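Local coordinates for protein receptor-type adenylate cyclase GRESAG 4.1 (Trypanosoma brucei, PDB 1FX2) that converts ATP to cyclic AMP and diphosphate through its magnesium-dependent cytoplasmic class III cyclase domain, and could act as a receptor for an unknown ligand, at residues Lys192-Thr197 and Tyr214-Val219. Sequence-based numbering, arbitrary orientation.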
loop_
_atom_site.group_PDB
_atom_site.type_symbol
_atom_site.label_atom_id
_atom_site.label_comp_id
_atom_site.label_asym_id
_atom_site.label_seq_id
_atom_site.Cartn_x
_atom_site.Cartn_y
_atom_site.Cartn_z
ATOM N N LYS A 192 15.330 -4.079 0.534
ATOM C CA LYS A 192 16.211 -3.659 -0.523
ATOM C C LYS A 192 16.454 -4.734 -1.548
ATOM O O LYS A 192 16.909 -4.403 -2.657
ATOM C CB LYS A 192 17.598 -3.265 0.036
ATOM C CG LYS A 192 17.428 -2.028 0.944
ATOM C CD LYS A 192 18.752 -1.473 1.412
ATOM C CE LYS A 192 18.414 -0.219 2.355
ATOM N NZ LYS A 192 19.691 0.492 2.478
ATOM N N GLN A 193 16.168 -5.972 -1.183
ATOM C CA GLN A 193 16.366 -7.078 -2.111
ATOM C C GLN A 193 15.179 -7.426 -2.938
ATOM O O GLN A 193 15.223 -8.394 -3.708
ATOM C CB GLN A 193 16.774 -8.342 -1.355
ATOM C CG GLN A 193 18.079 -8.074 -0.545
ATOM C CD GLN A 193 19.330 -8.137 -1.407
ATOM O OE1 GLN A 193 19.800 -7.118 -1.958
ATOM N NE2 GLN A 193 19.875 -9.355 -1.556
ATOM N N ILE A 194 14.059 -6.732 -2.769
ATOM C CA ILE A 194 12.894 -7.043 -3.587
ATOM C C ILE A 194 12.469 -5.765 -4.290
ATOM O O ILE A 194 12.820 -4.655 -3.860
ATOM C CB ILE A 194 11.729 -7.648 -2.811
ATOM C CG1 ILE A 194 11.303 -6.737 -1.674
ATOM C CG2 ILE A 194 12.106 -9.036 -2.292
ATOM C CD1 ILE A 194 10.056 -7.184 -1.023
ATOM N N ASP A 195 11.588 -5.928 -5.278
ATOM C CA ASP A 195 11.061 -4.932 -6.136
ATOM C C ASP A 195 9.526 -4.987 -6.039
ATOM O O ASP A 195 8.969 -6.020 -6.426
ATOM C CB ASP A 195 11.517 -5.383 -7.561
ATOM C CG ASP A 195 11.131 -4.438 -8.690
ATOM O OD1 ASP A 195 10.194 -3.591 -8.625
ATOM O OD2 ASP A 195 11.717 -4.670 -9.789
ATOM N N VAL A 196 8.917 -3.989 -5.413
ATOM C CA VAL A 196 7.434 -3.915 -5.328
ATOM C C VAL A 196 6.839 -2.696 -6.039
ATOM O O VAL A 196 7.502 -1.648 -6.207
ATOM C CB VAL A 196 6.902 -3.965 -3.876
ATOM C CG1 VAL A 196 7.368 -5.254 -3.154
ATOM C CG2 VAL A 196 7.281 -2.688 -3.100
ATOM N N THR A 197 5.586 -2.818 -6.431
ATOM C CA THR A 197 4.828 -1.714 -7.018
ATOM C C THR A 197 3.587 -1.529 -6.167
ATOM O O THR A 197 2.836 -2.504 -5.896
ATOM C CB THR A 197 4.408 -2.044 -8.398
ATOM O OG1 THR A 197 5.598 -2.189 -9.197
ATOM C CG2 THR A 197 3.488 -0.899 -8.964
ATOM N N TYR A 214 0.560 -4.499 -2.341
ATOM C CA TYR A 214 1.787 -4.309 -3.031
ATOM C C TYR A 214 1.982 -5.479 -3.980
ATOM O O TYR A 214 1.851 -6.632 -3.571
ATOM C CB TYR A 214 2.947 -4.239 -2.022
ATOM C CG TYR A 214 2.949 -2.947 -1.262
ATOM C CD1 TYR A 214 2.048 -2.749 -0.218
ATOM C CD2 TYR A 214 3.695 -1.876 -1.726
ATOM C CE1 TYR A 214 1.874 -1.475 0.326
ATOM C CE2 TYR A 214 3.540 -0.603 -1.151
ATOM C CZ TYR A 214 2.613 -0.468 -0.159
ATOM O OH TYR A 214 2.480 0.817 0.394
ATOM N N GLN A 215 2.366 -5.162 -5.196
ATOM C CA GLN A 215 2.671 -6.198 -6.191
ATOM C C GLN A 215 4.133 -6.507 -6.061
ATOM O O GLN A 215 4.989 -5.607 -6.221
ATOM C CB GLN A 215 2.312 -5.631 -7.558
ATOM C CG GLN A 215 2.831 -6.498 -8.730
ATOM C CD GLN A 215 2.472 -5.867 -10.035
ATOM O OE1 GLN A 215 3.358 -5.319 -10.782
ATOM N NE2 GLN A 215 1.211 -5.761 -10.281
ATOM N N LEU A 216 4.444 -7.784 -5.857
ATOM C CA LEU A 216 5.874 -8.206 -5.852
ATOM C C LEU A 216 6.276 -8.456 -7.250
ATOM O O LEU A 216 5.738 -9.401 -7.895
ATOM C CB LEU A 216 6.018 -9.493 -4.960
ATOM C CG LEU A 216 7.427 -10.110 -4.988
ATOM C CD1 LEU A 216 8.317 -9.213 -4.084
ATOM C CD2 LEU A 216 7.338 -11.444 -4.285
ATOM N N ASN A 217 7.314 -7.781 -7.738
ATOM C CA ASN A 217 7.685 -7.960 -9.127
ATOM C C ASN A 217 8.673 -9.126 -9.103
ATOM O O ASN A 217 9.696 -9.065 -8.430
ATOM C CB ASN A 217 8.274 -6.640 -9.634
ATOM C CG ASN A 217 7.224 -5.526 -9.675
ATOM O OD1 ASN A 217 7.393 -4.378 -9.121
ATOM N ND2 ASN A 217 6.112 -5.843 -10.236
ATOM N N THR A 218 8.367 -10.176 -9.850
ATOM C CA THR A 218 9.111 -11.461 -9.859
ATOM C C THR A 218 9.766 -11.573 -11.246
ATOM O O THR A 218 10.965 -11.322 -11.426
ATOM C CB THR A 218 8.180 -12.697 -9.506
ATOM O OG1 THR A 218 7.123 -12.865 -10.460
ATOM C CG2 THR A 218 7.494 -12.455 -8.149
ATOM N N VAL A 219 8.980 -12.051 -12.210
ATOM C CA VAL A 219 9.433 -12.092 -13.620
ATOM C C VAL A 219 9.524 -10.639 -14.080
ATOM O O VAL A 219 8.570 -9.838 -14.164
ATOM C CB VAL A 219 8.461 -12.839 -14.395
ATOM C CG1 VAL A 219 8.826 -12.793 -15.881
ATOM C CG2 VAL A 219 8.471 -14.239 -13.903
HETATM O O HOH W 1 11.353 -8.730 -6.371
#
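N217 lays its carboxamide across T197 and against D195 at the end of the antiparallel hairpin of strands 196-202 and 211-216 away from its turn, strand 196-202 being an outermost strand, within this chain, of the mixed sheet of the class III cyclase catalytic domain. With CG of N217 anti to its own carbonyl carbon (chi1 -66°), the amide reaches T197, and OD1 accepts a 2.8 Å hydrogen bond from T197 OG1 on an in-plane lone pair. The amide's other end, ND2, donates to Q215 OE1 at 2.9 Å, and the two bonds together fix which way round the group sits. D195 turns its carboxylate steeply to this amide, the planes 76° apart. Backbone bonds T197 N to Q215 O and Q215 N to T197 O pair the strands, and N217 N also donates to D195 O, 2.7 Å and nearly straight (168°); V196 and L216 form the non-hydrogen-bonded pair between. On the face bearing these two, L216 CD1 meets I194 CB at 4.0 Å, and both residues also rest on V75 of helix 71-87. V196 CG2 lies 3.9 Å from Y214 CD2, while Y214 also packs on L83 of the second subunit. One water accepts from D195 N and donates to N217 O, a second link between the two backbones at this pair. D195 OD1 stands 3.0 Å from N217 OD1, acceptor against acceptor, with no hydrogen bond between them.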